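Local coordinates for protein alcohol dehydrogenase (Aeropyrum pernix, PDB 1H2B) that binds zinc and NAD, and probably catalyses the NAD-dependent oxidation of alcohols as a member of the zinc-containing alcohol dehydrogenase family, at residues A164-A169 with G353-L357; A169-A173 with G197-A202; R175-K179 with E305-V309. Residues are numbered along the deposited sequence.

One long helix, 166-181, can link several parts of an active site, and the three contacts follow it from its N-terminal end onward. Contact 1 joins its start to strand 354-358 of the catalytic domain, contact 2 packs its next turn on helix 197-209 of the Rossmann domain, and contact 3 sets a later turn against the end of strand 303-306, the parallel sheet's outermost strand within the chain. The partners follow in the order 197-202, 305-309, 353-357, so contact 1 encloses the other two, whose segments alternate. Contacts 1 and 2 share Ala169, with centres about 9 Å apart; 2 and 3 are about 11 Å apart, 1 and 3 about 18 Å. The helix bearing one zinc ligand thus packs against three elements that bind the dinucleotide.

Contact 1 of 3, residues A164-A169 with G353-L357; sequences APLADA and GRAVL. With ZN (zinc ion), chain J; OCA (octanoic acid (caprylic acid)), chain H; NAJ (nicotinamide-adenine-dinucleotide (acidic form)), chain I.
This buried contact sets the N-terminal end of helix 166-181 against strand 354-358 of the catalytic domain, with zinc and dinucleotide alongside. Ala164 and Pro165 are loop, leading into a helix start with a wider pi-type turn at 166-169 (Asp168 -144/-61). The strand is extended (Arg354 -129/130, Val356 -131/131) and turns Arg354 and Val356 toward segment 164-169, Ala355 away. Ala164 CA lies 7.1 Å from Val356 CA and Pro165 CA 7.0 Å from Arg354 CA. At the Ala164-Pro165 end the contact is apolar: Ala164 CB is 3.9 Å from Val356 CG1, and Pro165 CG is 3.6 Å from Val356 CG2 and 3.3 Å from Arg354 CG. Arg354 (chi1 t, chi2 p) runs on until Ala169 CB covers one face of its guanidinium, 3.5 Å from Arg354 NH2. Arg354 NH1 donates to the pyrophosphate oxygen NAJ O1N (2.7 Å); Arg354 NE forms a salt bridge with Glu80. Asp168 (chi1 t) binds zinc through OD1 at 2.0 Å; octanoic acid (OCA O1 to ZN 1.9 Å) is another ligand. Cys54, His79 and Asp168 hold what is, by analogy with zinc-containing alcohol dehydrogenases, probably the catalytic zinc, beside a phosphate-binding arginine.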
loop_
_atom_site.group_PDB
_atom_site.type_symbol
_atom_site.label_atom_id
_atom_site.label_comp_id
_atom_site.label_asym_id
_atom_site.label_seq_id
_atom_site.Cartn_x
_atom_site.Cartn_y
_atom_site.Cartn_z
ATOM N N ALA B 164 15.110 3.157 -28.157
ATOM C CA ALA B 164 15.189 1.706 -28.116
ATOM C C ALA B 164 15.436 1.170 -26.695
ATOM O O ALA B 164 14.762 0.222 -26.263
ATOM C CB ALA B 164 16.283 1.134 -29.064
ATOM N N PRO B 165 16.407 1.747 -25.971
ATOM C CA PRO B 165 16.697 1.181 -24.644
ATOM C C PRO B 165 15.559 1.269 -23.667
ATOM O O PRO B 165 15.643 0.520 -22.678
ATOM C CB PRO B 165 17.912 1.997 -24.178
ATOM C CG PRO B 165 18.587 2.298 -25.501
ATOM C CD PRO B 165 17.398 2.797 -26.317
ATOM N N LEU B 166 14.539 2.087 -23.912
ATOM C CA LEU B 166 13.397 2.125 -22.974
ATOM C C LEU B 166 12.700 0.751 -22.903
ATOM O O LEU B 166 12.054 0.418 -21.887
ATOM C CB LEU B 166 12.351 3.214 -23.396
ATOM C CG LEU B 166 12.977 4.604 -23.490
ATOM C CD1 LEU B 166 11.866 5.500 -23.994
ATOM C CD2 LEU B 166 13.434 5.125 -22.091
ATOM N N ALA B 167 12.836 -0.064 -23.968
ATOM C CA ALA B 167 12.123 -1.339 -24.074
ATOM C C ALA B 167 12.623 -2.418 -23.120
ATOM O O ALA B 167 11.907 -3.365 -22.837
ATOM C CB ALA B 167 12.229 -1.880 -25.507
ATOM N N ASP B 168 13.824 -2.234 -22.562
ATOM C CA ASP B 168 14.316 -3.226 -21.610
ATOM C C ASP B 168 15.109 -2.534 -20.485
ATOM O O ASP B 168 14.734 -2.594 -19.314
ATOM C CB ASP B 168 15.204 -4.224 -22.329
ATOM C CG ASP B 168 15.637 -5.339 -21.449
ATOM O OD1 ASP B 168 16.883 -5.432 -21.251
ATOM O OD2 ASP B 168 14.838 -6.139 -20.913
ATOM N N ALA B 169 16.185 -1.847 -20.842
ATOM C CA ALA B 169 16.916 -1.068 -19.827
ATOM C C ALA B 169 16.004 -0.080 -19.111
ATOM O O ALA B 169 15.991 -0.031 -17.857
ATOM C CB ALA B 169 18.088 -0.294 -20.442
ATOM N N GLY B 353 26.607 4.684 -21.349
ATOM C CA GLY B 353 25.157 4.533 -21.527
ATOM C C GLY B 353 24.823 3.198 -22.183
ATOM O O GLY B 353 25.242 2.160 -21.710
ATOM N N ARG B 354 24.123 3.253 -23.310
ATOM C CA ARG B 354 23.592 2.077 -23.979
ATOM C C ARG B 354 23.967 2.074 -25.436
ATOM O O ARG B 354 23.700 3.034 -26.132
ATOM C CB ARG B 354 22.065 2.135 -23.859
ATOM C CG ARG B 354 21.334 0.882 -24.261
ATOM C CD ARG B 354 21.826 -0.336 -23.561
ATOM N NE ARG B 354 20.789 -1.246 -23.133
ATOM C CZ ARG B 354 20.957 -2.085 -22.117
ATOM N NH1 ARG B 354 22.099 -2.086 -21.417
ATOM N NH2 ARG B 354 19.978 -2.914 -21.799
ATOM N N ALA B 355 24.508 0.948 -25.885
ATOM C CA ALA B 355 24.773 0.761 -27.302
ATOM C C ALA B 355 23.487 0.317 -27.982
ATOM O O ALA B 355 22.755 -0.537 -27.455
ATOM C CB ALA B 355 25.866 -0.242 -27.488
ATOM N N VAL B 356 23.208 0.879 -29.163
ATOM C CA VAL B 356 21.987 0.514 -29.925
ATOM C C VAL B 356 22.463 0.229 -31.359
ATOM O O VAL B 356 23.256 1.023 -31.901
ATOM C CB VAL B 356 20.998 1.656 -29.922
ATOM C CG1 VAL B 356 19.788 1.344 -30.770
ATOM C CG2 VAL B 356 20.514 1.940 -28.490
ATOM N N LEU B 357 22.030 -0.900 -31.913
ATOM C CA LEU B 357 22.388 -1.336 -33.292
ATOM C C LEU B 357 21.305 -0.966 -34.270
ATOM O O LEU B 357 20.126 -1.090 -33.975
ATOM C CB LEU B 357 22.671 -2.840 -33.379
ATOM C CG LEU B 357 23.641 -3.321 -32.299
ATOM C CD1 LEU B 357 23.861 -4.815 -32.505
ATOM C CD2 LEU B 357 24.976 -2.529 -32.241
HETATM ZN ZN ZN J . 18.251 -6.954 -21.111
HETATM C C1 OCA H . 16.720 -8.868 -19.516
HETATM C C2 OCA H . 16.676 -10.073 -18.565
HETATM C C3 OCA H . 15.267 -10.691 -18.527
HETATM C C4 OCA H . 15.198 -12.088 -17.933
HETATM C C5 OCA H . 13.788 -12.646 -18.123
HETATM C C6 OCA H . 13.596 -13.948 -17.350
HETATM C C7 OCA H . 12.174 -14.494 -17.417
HETATM C C8 OCA H . 12.098 -15.786 -16.622
HETATM O O1 OCA H . 17.826 -8.342 -19.819
HETATM O O2 OCA H . 15.660 -8.384 -19.965
HETATM P PA NAJ I . 26.131 -2.338 -18.095
HETATM O O1A NAJ I . 27.319 -3.192 -18.443
HETATM O O2A NAJ I . 25.675 -1.244 -19.075
HETATM O O5B NAJ I . 26.361 -1.508 -16.751
HETATM C C5B NAJ I . 27.031 -2.062 -15.611
HETATM C C4B NAJ I . 27.601 -0.851 -14.891
HETATM O O4B NAJ I . 28.109 -1.320 -13.625
HETATM C C3B NAJ I . 28.721 -0.147 -15.655
HETATM O O3B NAJ I . 28.519 1.275 -15.710
HETATM C C2B NAJ I . 29.904 -0.562 -14.792
HETATM O O2B NAJ I . 31.028 0.328 -14.874
HETATM C C1B NAJ I . 29.324 -0.627 -13.373
HETATM N N9A NAJ I . 30.098 -1.423 -12.423
HETATM C C8A NAJ I . 30.880 -2.570 -12.621
HETATM N N7A NAJ I . 31.383 -2.981 -11.425
HETATM C C5A NAJ I . 30.943 -2.108 -10.472
HETATM C C6A NAJ I . 31.129 -2.020 -9.114
HETATM N N6A NAJ I . 31.909 -2.867 -8.428
HETATM N N1A NAJ I . 30.471 -1.035 -8.426
HETATM C C2A NAJ I . 29.689 -0.087 -9.063
HETATM N N3A NAJ I . 29.534 -0.168 -10.402
HETATM C C4A NAJ I . 30.157 -1.160 -11.092
HETATM O O3 NAJ I . 24.948 -3.349 -17.772
HETATM P PN NAJ I . 23.361 -3.178 -18.018
HETATM O O1N NAJ I . 23.010 -3.616 -19.364
HETATM O O2N NAJ I . 22.934 -1.847 -17.544
HETATM O O5D NAJ I . 22.829 -4.350 -17.059
HETATM C C5D NAJ I . 23.006 -4.193 -15.653
HETATM C C4D NAJ I . 22.698 -5.511 -14.960
HETATM O O4D NAJ I . 21.274 -5.707 -15.001
HETATM C C3D NAJ I . 23.288 -6.735 -15.660
HETATM O O3D NAJ I . 23.504 -7.755 -14.667
HETATM C C2D NAJ I . 22.153 -7.175 -16.595
HETATM O O2D NAJ I . 22.203 -8.510 -17.014
HETATM C C1D NAJ I . 20.973 -6.926 -15.638
HETATM N N1N NAJ I . 19.623 -6.857 -16.197
HETATM C C2N NAJ I . 18.607 -7.188 -15.350
HETATM C C3N NAJ I . 17.295 -7.086 -15.780
HETATM C C7N NAJ I . 16.192 -7.510 -14.867
HETATM O O7N NAJ I . 14.961 -7.459 -15.405
HETATM N N7N NAJ I . 16.334 -7.851 -13.583
HETATM C C4N NAJ I . 16.956 -6.615 -17.091
HETATM C C5N NAJ I . 18.054 -6.121 -17.851
HETATM C C6N NAJ I . 19.357 -6.277 -17.418
#

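Contact 2 of 3, residues A169-A173 with G197-A202. With NAJ (nicotinamide-adenine-dinucleotide (acidic form)), chain I.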
loop_
_atom_site.group_PDB
_atom_site.type_symbol
_atom_site.label_atom_id
_atom_site.label_comp_id
_atom_site.label_asym_id
_atom_site.label_seq_id
_atom_site.Cartn_x
_atom_site.Cartn_y
_atom_site.Cartn_z
ATOM N N ALA B 169 16.185 -1.847 -20.842
ATOM C CA ALA B 169 16.916 -1.068 -19.827
ATOM C C ALA B 169 16.004 -0.080 -19.111
ATOM O O ALA B 169 15.991 -0.031 -17.857
ATOM C CB ALA B 169 18.088 -0.294 -20.442
ATOM N N GLY B 170 15.211 0.678 -19.885
ATOM C CA GLY B 170 14.364 1.698 -19.275
ATOM C C GLY B 170 13.249 1.114 -18.426
ATOM O O GLY B 170 13.076 1.548 -17.278
ATOM N N ILE B 171 12.498 0.165 -18.989
ATOM C CA ILE B 171 11.330 -0.376 -18.269
ATOM C C ILE B 171 11.827 -1.060 -16.961
ATOM O O ILE B 171 11.171 -0.931 -15.923
ATOM C CB ILE B 171 10.486 -1.295 -19.176
ATOM C CG1 ILE B 171 9.222 -1.742 -18.430
ATOM C CG2 ILE B 171 11.315 -2.524 -19.672
ATOM C CD1 ILE B 171 8.403 -2.805 -19.170
ATOM N N THR B 172 12.968 -1.749 -17.038
ATOM C CA THR B 172 13.501 -2.424 -15.843
ATOM C C THR B 172 13.869 -1.387 -14.779
ATOM O O THR B 172 13.524 -1.534 -13.579
ATOM C CB THR B 172 14.718 -3.275 -16.208
ATOM O OG1 THR B 172 14.339 -4.214 -17.212
ATOM C CG2 THR B 172 15.191 -4.068 -14.971
ATOM N N ALA B 173 14.564 -0.311 -15.189
ATOM C CA ALA B 173 14.903 0.735 -14.238
ATOM C C ALA B 173 13.624 1.364 -13.671
ATOM O O ALA B 173 13.569 1.644 -12.485
ATOM C CB ALA B 173 15.792 1.813 -14.914
ATOM N N GLY B 197 23.817 0.878 -18.636
ATOM C CA GLY B 197 22.689 1.092 -19.542
ATOM C C GLY B 197 21.391 1.255 -18.769
ATOM O O GLY B 197 20.615 2.173 -19.030
ATOM N N LEU B 198 21.154 0.372 -17.785
ATOM C CA LEU B 198 20.007 0.544 -16.918
ATOM C C LEU B 198 20.237 1.690 -15.896
ATOM O O LEU B 198 19.352 2.543 -15.690
ATOM C CB LEU B 198 19.746 -0.747 -16.133
ATOM C CG LEU B 198 18.888 -1.753 -16.845
ATOM C CD1 LEU B 198 19.625 -2.409 -18.009
ATOM C CD2 LEU B 198 18.438 -2.769 -15.797
ATOM N N GLY B 199 21.410 1.694 -15.252
ATOM C CA GLY B 199 21.653 2.596 -14.153
ATOM C C GLY B 199 21.567 4.080 -14.497
ATOM O O GLY B 199 21.071 4.852 -13.671
ATOM N N HIS B 200 22.071 4.482 -15.663
ATOM C CA HIS B 200 22.025 5.901 -16.006
ATOM C C HIS B 200 20.600 6.365 -16.234
ATOM O O HIS B 200 20.254 7.521 -15.955
ATOM C CB HIS B 200 22.963 6.212 -17.179
ATOM C CG HIS B 200 22.312 6.080 -18.518
ATOM N ND1 HIS B 200 22.141 4.867 -19.131
ATOM C CD2 HIS B 200 21.833 7.019 -19.382
ATOM C CE1 HIS B 200 21.551 5.047 -20.304
ATOM N NE2 HIS B 200 21.368 6.347 -20.489
ATOM N N ILE B 201 19.718 5.440 -16.645
ATOM C CA ILE B 201 18.306 5.753 -16.706
ATOM C C ILE B 201 17.742 5.851 -15.316
ATOM O O ILE B 201 16.996 6.774 -14.994
ATOM C CB ILE B 201 17.543 4.695 -17.559
ATOM C CG1 ILE B 201 18.152 4.691 -18.978
ATOM C CG2 ILE B 201 16.057 5.050 -17.621
ATOM C CD1 ILE B 201 17.558 3.607 -19.915
ATOM N N ALA B 202 18.132 4.913 -14.443
ATOM C CA ALA B 202 17.619 4.945 -13.068
ATOM C C ALA B 202 17.987 6.248 -12.345
ATOM O O ALA B 202 17.176 6.760 -11.585
ATOM C CB ALA B 202 18.104 3.728 -12.277
HETATM P PA NAJ I . 26.131 -2.338 -18.095
HETATM O O1A NAJ I . 27.319 -3.192 -18.443
HETATM O O2A NAJ I . 25.675 -1.244 -19.075
HETATM O O5B NAJ I . 26.361 -1.508 -16.751
HETATM C C5B NAJ I . 27.031 -2.062 -15.611
HETATM C C4B NAJ I . 27.601 -0.851 -14.891
HETATM O O4B NAJ I . 28.109 -1.320 -13.625
HETATM C C3B NAJ I . 28.721 -0.147 -15.655
HETATM O O3B NAJ I . 28.519 1.275 -15.710
HETATM C C2B NAJ I . 29.904 -0.562 -14.792
HETATM O O2B NAJ I . 31.028 0.328 -14.874
HETATM C C1B NAJ I . 29.324 -0.627 -13.373
HETATM N N9A NAJ I . 30.098 -1.423 -12.423
HETATM C C8A NAJ I . 30.880 -2.570 -12.621
HETATM N N7A NAJ I . 31.383 -2.981 -11.425
HETATM C C5A NAJ I . 30.943 -2.108 -10.472
HETATM C C6A NAJ I . 31.129 -2.020 -9.114
HETATM N N6A NAJ I . 31.909 -2.867 -8.428
HETATM N N1A NAJ I . 30.471 -1.035 -8.426
HETATM C C2A NAJ I . 29.689 -0.087 -9.063
HETATM N N3A NAJ I . 29.534 -0.168 -10.402
HETATM C C4A NAJ I . 30.157 -1.160 -11.092
HETATM O O3 NAJ I . 24.948 -3.349 -17.772
HETATM P PN NAJ I . 23.361 -3.178 -18.018
HETATM O O1N NAJ I . 23.010 -3.616 -19.364
HETATM O O2N NAJ I . 22.934 -1.847 -17.544
HETATM O O5D NAJ I . 22.829 -4.350 -17.059
HETATM C C5D NAJ I . 23.006 -4.193 -15.653
HETATM C C4D NAJ I . 22.698 -5.511 -14.960
HETATM O O4D NAJ I . 21.274 -5.707 -15.001
HETATM C C3D NAJ I . 23.288 -6.735 -15.660
HETATM O O3D NAJ I . 23.504 -7.755 -14.667
HETATM C C2D NAJ I . 22.153 -7.175 -16.595
HETATM O O2D NAJ I . 22.203 -8.510 -17.014
HETATM C C1D NAJ I . 20.973 -6.926 -15.638
HETATM N N1N NAJ I . 19.623 -6.857 -16.197
HETATM C C2N NAJ I . 18.607 -7.188 -15.350
HETATM C C3N NAJ I . 17.295 -7.086 -15.780
HETATM C C7N NAJ I . 16.192 -7.510 -14.867
HETATM O O7N NAJ I . 14.961 -7.459 -15.405
HETATM N N7N NAJ I . 16.334 -7.851 -13.583
HETATM C C4N NAJ I . 16.956 -6.615 -17.091
HETATM C C5N NAJ I . 18.054 -6.121 -17.851
HETATM C C6N NAJ I . 19.357 -6.277 -17.418
#
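Small residues let two helices approach closely, and here helix 166-181 meets helix 197-209, the first helix of the Rossmann fold, whose start carries the last glycine, Gly199, of a GxGxxG pattern. The short segments cross at -55° with their axes 8.3 Å apart at closest approach. Ala169 comes first and lies nearest: its CA is just 4.5 Å from Leu198 CA, and its methyl CB sits 3.6 Å from Leu198 CD1, 3.8 Å from Gly197 O and 4.0 Å from Ile201 CD1. Gly170 follows, bringing bare backbone to the interface, so that its N lies 3.8 Å from Ile201 CD1. Thr172 contributes its methyl, with CG2 3.6 Å from Leu198 CD2, while its hydroxyl OG1 is hydrogen-bonded to Asp168 O in the preceding turn. One turn beyond Ala169, Ala173 fits its CB against Ile201 CG2 (4.2 Å), Ala202 CB (4.0 Å) and Leu198 O (3.7 Å). The contact thus packs the helix whose start binds the dinucleotide phosphates against the one that carries a zinc ligand. At the start of helix 197-209 the backbone amides grip the pyrophosphate: Gly197 N donates to NAJ O2A at 2.9 Å, and Leu198 N to NAJ O2N at 2.9 Å.

Contact 3 of 3, residues R175-K179 with E305-V309; sequences RAVKK and EGSLV. With NAJ (nicotinamide-adenine-dinucleotide (acidic form)), chain I; OCA (octanoic acid (caprylic acid)), chain H.
Two basic side chains of one helix, Arg175 and Lys179, converge on a single carboxylate of another chain, each forming a salt bridge with Glu301 of the second subunit. They lie on helix 166-181 where it packs against the loop just after strand 303-306, the last strand of the Rossmann sheet within the chain; Glu305 continues that sheet into the second subunit by antiparallel pairing. Segment 175-179 is regular helix. Segment 305-309 stays extended through Ser307 (-136/136) and Leu308 (-127/109), then Val309 takes the unusual angles 42/-126. Ala176 CA sits 5.8 Å from Ser307 CA, and Arg175 CA 7.0 Å from Val309 CA. Ser307 (chi1 t) points toward the helix, its OG 3.7 Å from Ala176 CA and 3.8 Å from Arg175 CG. Arg175, extended with chi1 to chi3 all t, lays its aliphatic stem on the segment's carbonyls: CB is 3.4 Å from Val309 O and CD 3.8 Å from Leu308 O. Lys179 (chi1 m, chi2 and chi3 t, chi4 p) reaches across, with CE 3.3 Å from Gly306 O, and its NZ donates the hydrogen bond across the segments, to Ser307 OG at 3.0 Å. Val309 CG2 and Leu308 CD1 border the octanoic acid, and the backbone reads out the nicotinamide amide: NAJ N7N donates to Ser307 O at 2.9 Å, and Val309 N to NAJ O7N at 2.7 Å.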
loop_
_atom_site.group_PDB
_atom_site.type_symbol
_atom_site.label_atom_id
_atom_site.label_comp_id
_atom_site.label_asym_id
_atom_site.label_seq_id
_atom_site.Cartn_x
_atom_site.Cartn_y
_atom_site.Cartn_z
ATOM N N ARG B 175 10.403 0.069 -13.306
ATOM C CA ARG B 175 9.755 -0.778 -12.300
ATOM C C ARG B 175 10.542 -0.794 -11.012
ATOM O O ARG B 175 9.963 -0.717 -9.909
ATOM C CB ARG B 175 9.555 -2.202 -12.806
ATOM C CG ARG B 175 8.804 -3.093 -11.802
ATOM C CD ARG B 175 8.545 -4.429 -12.437
ATOM N NE ARG B 175 7.900 -5.442 -11.612
ATOM C CZ ARG B 175 6.609 -5.732 -11.632
ATOM N NH1 ARG B 175 5.755 -5.032 -12.366
ATOM N NH2 ARG B 175 6.146 -6.733 -10.908
ATOM N N ALA B 176 11.872 -0.869 -11.113
ATOM C CA ALA B 176 12.675 -0.882 -9.909
ATOM C C ALA B 176 12.570 0.422 -9.140
ATOM O O ALA B 176 12.552 0.413 -7.919
ATOM C CB ALA B 176 14.161 -1.199 -10.304
ATOM N N VAL B 177 12.535 1.555 -9.856
ATOM C CA VAL B 177 12.406 2.859 -9.184
ATOM C C VAL B 177 11.023 2.992 -8.561
ATOM O O VAL B 177 10.902 3.575 -7.469
ATOM C CB VAL B 177 12.765 4.016 -10.148
ATOM C CG1 VAL B 177 12.280 5.371 -9.559
ATOM C CG2 VAL B 177 14.307 4.019 -10.418
ATOM N N LYS B 178 9.988 2.483 -9.223
ATOM C CA LYS B 178 8.648 2.414 -8.570
ATOM C C LYS B 178 8.717 1.674 -7.264
ATOM O O LYS B 178 8.164 2.146 -6.246
ATOM C CB LYS B 178 7.633 1.739 -9.478
ATOM C CG LYS B 178 7.317 2.543 -10.705
ATOM C CD LYS B 178 5.978 2.103 -11.302
ATOM C CE LYS B 178 5.101 3.293 -11.578
ATOM N NZ LYS B 178 3.625 3.035 -11.771
ATOM N N LYS B 179 9.393 0.519 -7.230
ATOM C CA LYS B 179 9.570 -0.182 -5.962
ATOM C C LYS B 179 10.279 0.715 -4.934
ATOM O O LYS B 179 9.817 0.877 -3.799
ATOM C CB LYS B 179 10.396 -1.477 -6.132
ATOM C CG LYS B 179 9.699 -2.606 -6.879
ATOM C CD LYS B 179 10.655 -3.780 -6.854
ATOM C CE LYS B 179 9.966 -5.057 -7.280
ATOM N NZ LYS B 179 9.461 -4.945 -8.652
ATOM N N GLU B 305 15.022 -7.323 -2.563
ATOM C CA GLU B 305 13.815 -7.483 -3.403
ATOM C C GLU B 305 14.216 -7.526 -4.862
ATOM O O GLU B 305 14.746 -6.531 -5.399
ATOM C CB GLU B 305 12.898 -6.268 -3.198
ATOM C CG GLU B 305 12.413 -6.160 -1.736
ATOM C CD GLU B 305 11.711 -4.857 -1.445
ATOM O OE1 GLU B 305 10.875 -4.435 -2.292
ATOM O OE2 GLU B 305 11.940 -4.293 -0.354
ATOM N N GLY B 306 13.936 -8.649 -5.533
ATOM C CA GLY B 306 14.229 -8.690 -6.953
ATOM C C GLY B 306 13.259 -7.837 -7.744
ATOM O O GLY B 306 12.124 -7.592 -7.330
ATOM N N SER B 307 13.736 -7.378 -8.903
ATOM C CA SER B 307 12.845 -6.674 -9.818
ATOM C C SER B 307 13.135 -7.199 -11.209
ATOM O O SER B 307 14.298 -7.358 -11.558
ATOM C CB SER B 307 13.099 -5.158 -9.761
ATOM O OG SER B 307 11.967 -4.462 -10.263
ATOM N N LEU B 308 12.083 -7.479 -11.977
ATOM C CA LEU B 308 12.186 -8.205 -13.248
ATOM C C LEU B 308 11.489 -7.364 -14.336
ATOM O O LEU B 308 10.264 -7.260 -14.341
ATOM C CB LEU B 308 11.469 -9.570 -13.131
ATOM C CG LEU B 308 11.411 -10.385 -14.444
ATOM C CD1 LEU B 308 12.805 -10.749 -14.934
ATOM C CD2 LEU B 308 10.590 -11.676 -14.165
ATOM N N VAL B 309 12.304 -6.799 -15.232
ATOM C CA VAL B 309 11.804 -6.049 -16.397
ATOM C C VAL B 309 10.638 -5.185 -15.950
ATOM O O VAL B 309 10.806 -4.381 -15.060
ATOM C CB VAL B 309 11.529 -7.013 -17.587
ATOM C CG1 VAL B 309 11.380 -6.214 -18.913
ATOM C CG2 VAL B 309 12.671 -8.019 -17.806
HETATM P PA NAJ I . 26.131 -2.338 -18.095
HETATM O O1A NAJ I . 27.319 -3.192 -18.443
HETATM O O2A NAJ I . 25.675 -1.244 -19.075
HETATM O O5B NAJ I . 26.361 -1.508 -16.751
HETATM C C5B NAJ I . 27.031 -2.062 -15.611
HETATM C C4B NAJ I . 27.601 -0.851 -14.891
HETATM O O4B NAJ I . 28.109 -1.320 -13.625
HETATM C C3B NAJ I . 28.721 -0.147 -15.655
HETATM O O3B NAJ I . 28.519 1.275 -15.710
HETATM C C2B NAJ I . 29.904 -0.562 -14.792
HETATM O O2B NAJ I . 31.028 0.328 -14.874
HETATM C C1B NAJ I . 29.324 -0.627 -13.373
HETATM N N9A NAJ I . 30.098 -1.423 -12.423
HETATM C C8A NAJ I . 30.880 -2.570 -12.621
HETATM N N7A NAJ I . 31.383 -2.981 -11.425
HETATM C C5A NAJ I . 30.943 -2.108 -10.472
HETATM C C6A NAJ I . 31.129 -2.020 -9.114
HETATM N N6A NAJ I . 31.909 -2.867 -8.428
HETATM N N1A NAJ I . 30.471 -1.035 -8.426
HETATM C C2A NAJ I . 29.689 -0.087 -9.063
HETATM N N3A NAJ I . 29.534 -0.168 -10.402
HETATM C C4A NAJ I . 30.157 -1.160 -11.092
HETATM O O3 NAJ I . 24.948 -3.349 -17.772
HETATM P PN NAJ I . 23.361 -3.178 -18.018
HETATM O O1N NAJ I . 23.010 -3.616 -19.364
HETATM O O2N NAJ I . 22.934 -1.847 -17.544
HETATM O O5D NAJ I . 22.829 -4.350 -17.059
HETATM C C5D NAJ I . 23.006 -4.193 -15.653
HETATM C C4D NAJ I . 22.698 -5.511 -14.960
HETATM O O4D NAJ I . 21.274 -5.707 -15.001
HETATM C C3D NAJ I . 23.288 -6.735 -15.660
HETATM O O3D NAJ I . 23.504 -7.755 -14.667
HETATM C C2D NAJ I . 22.153 -7.175 -16.595
HETATM O O2D NAJ I . 22.203 -8.510 -17.014
HETATM C C1D NAJ I . 20.973 -6.926 -15.638
HETATM N N1N NAJ I . 19.623 -6.857 -16.197
HETATM C C2N NAJ I . 18.607 -7.188 -15.350
HETATM C C3N NAJ I . 17.295 -7.086 -15.780
HETATM C C7N NAJ I . 16.192 -7.510 -14.867
HETATM O O7N NAJ I . 14.961 -7.459 -15.405
HETATM N N7N NAJ I . 16.334 -7.851 -13.583
HETATM C C4N NAJ I . 16.956 -6.615 -17.091
HETATM C C5N NAJ I . 18.054 -6.121 -17.851
HETATM C C6N NAJ I . 19.357 -6.277 -17.418
HETATM C C1 OCA H . 16.720 -8.868 -19.516
HETATM C C2 OCA H . 16.676 -10.073 -18.565
HETATM C C3 OCA H . 15.267 -10.691 -18.527
HETATM C C4 OCA H . 15.198 -12.088 -17.933
HETATM C C5 OCA H . 13.788 -12.646 -18.123
HETATM C C6 OCA H . 13.596 -13.948 -17.350
HETATM C C7 OCA H . 12.174 -14.494 -17.417
HETATM C C8 OCA H . 12.098 -15.786 -16.622
HETATM O O1 OCA H . 17.826 -8.342 -19.819
HETATM O O2 OCA H . 15.660 -8.384 -19.965
#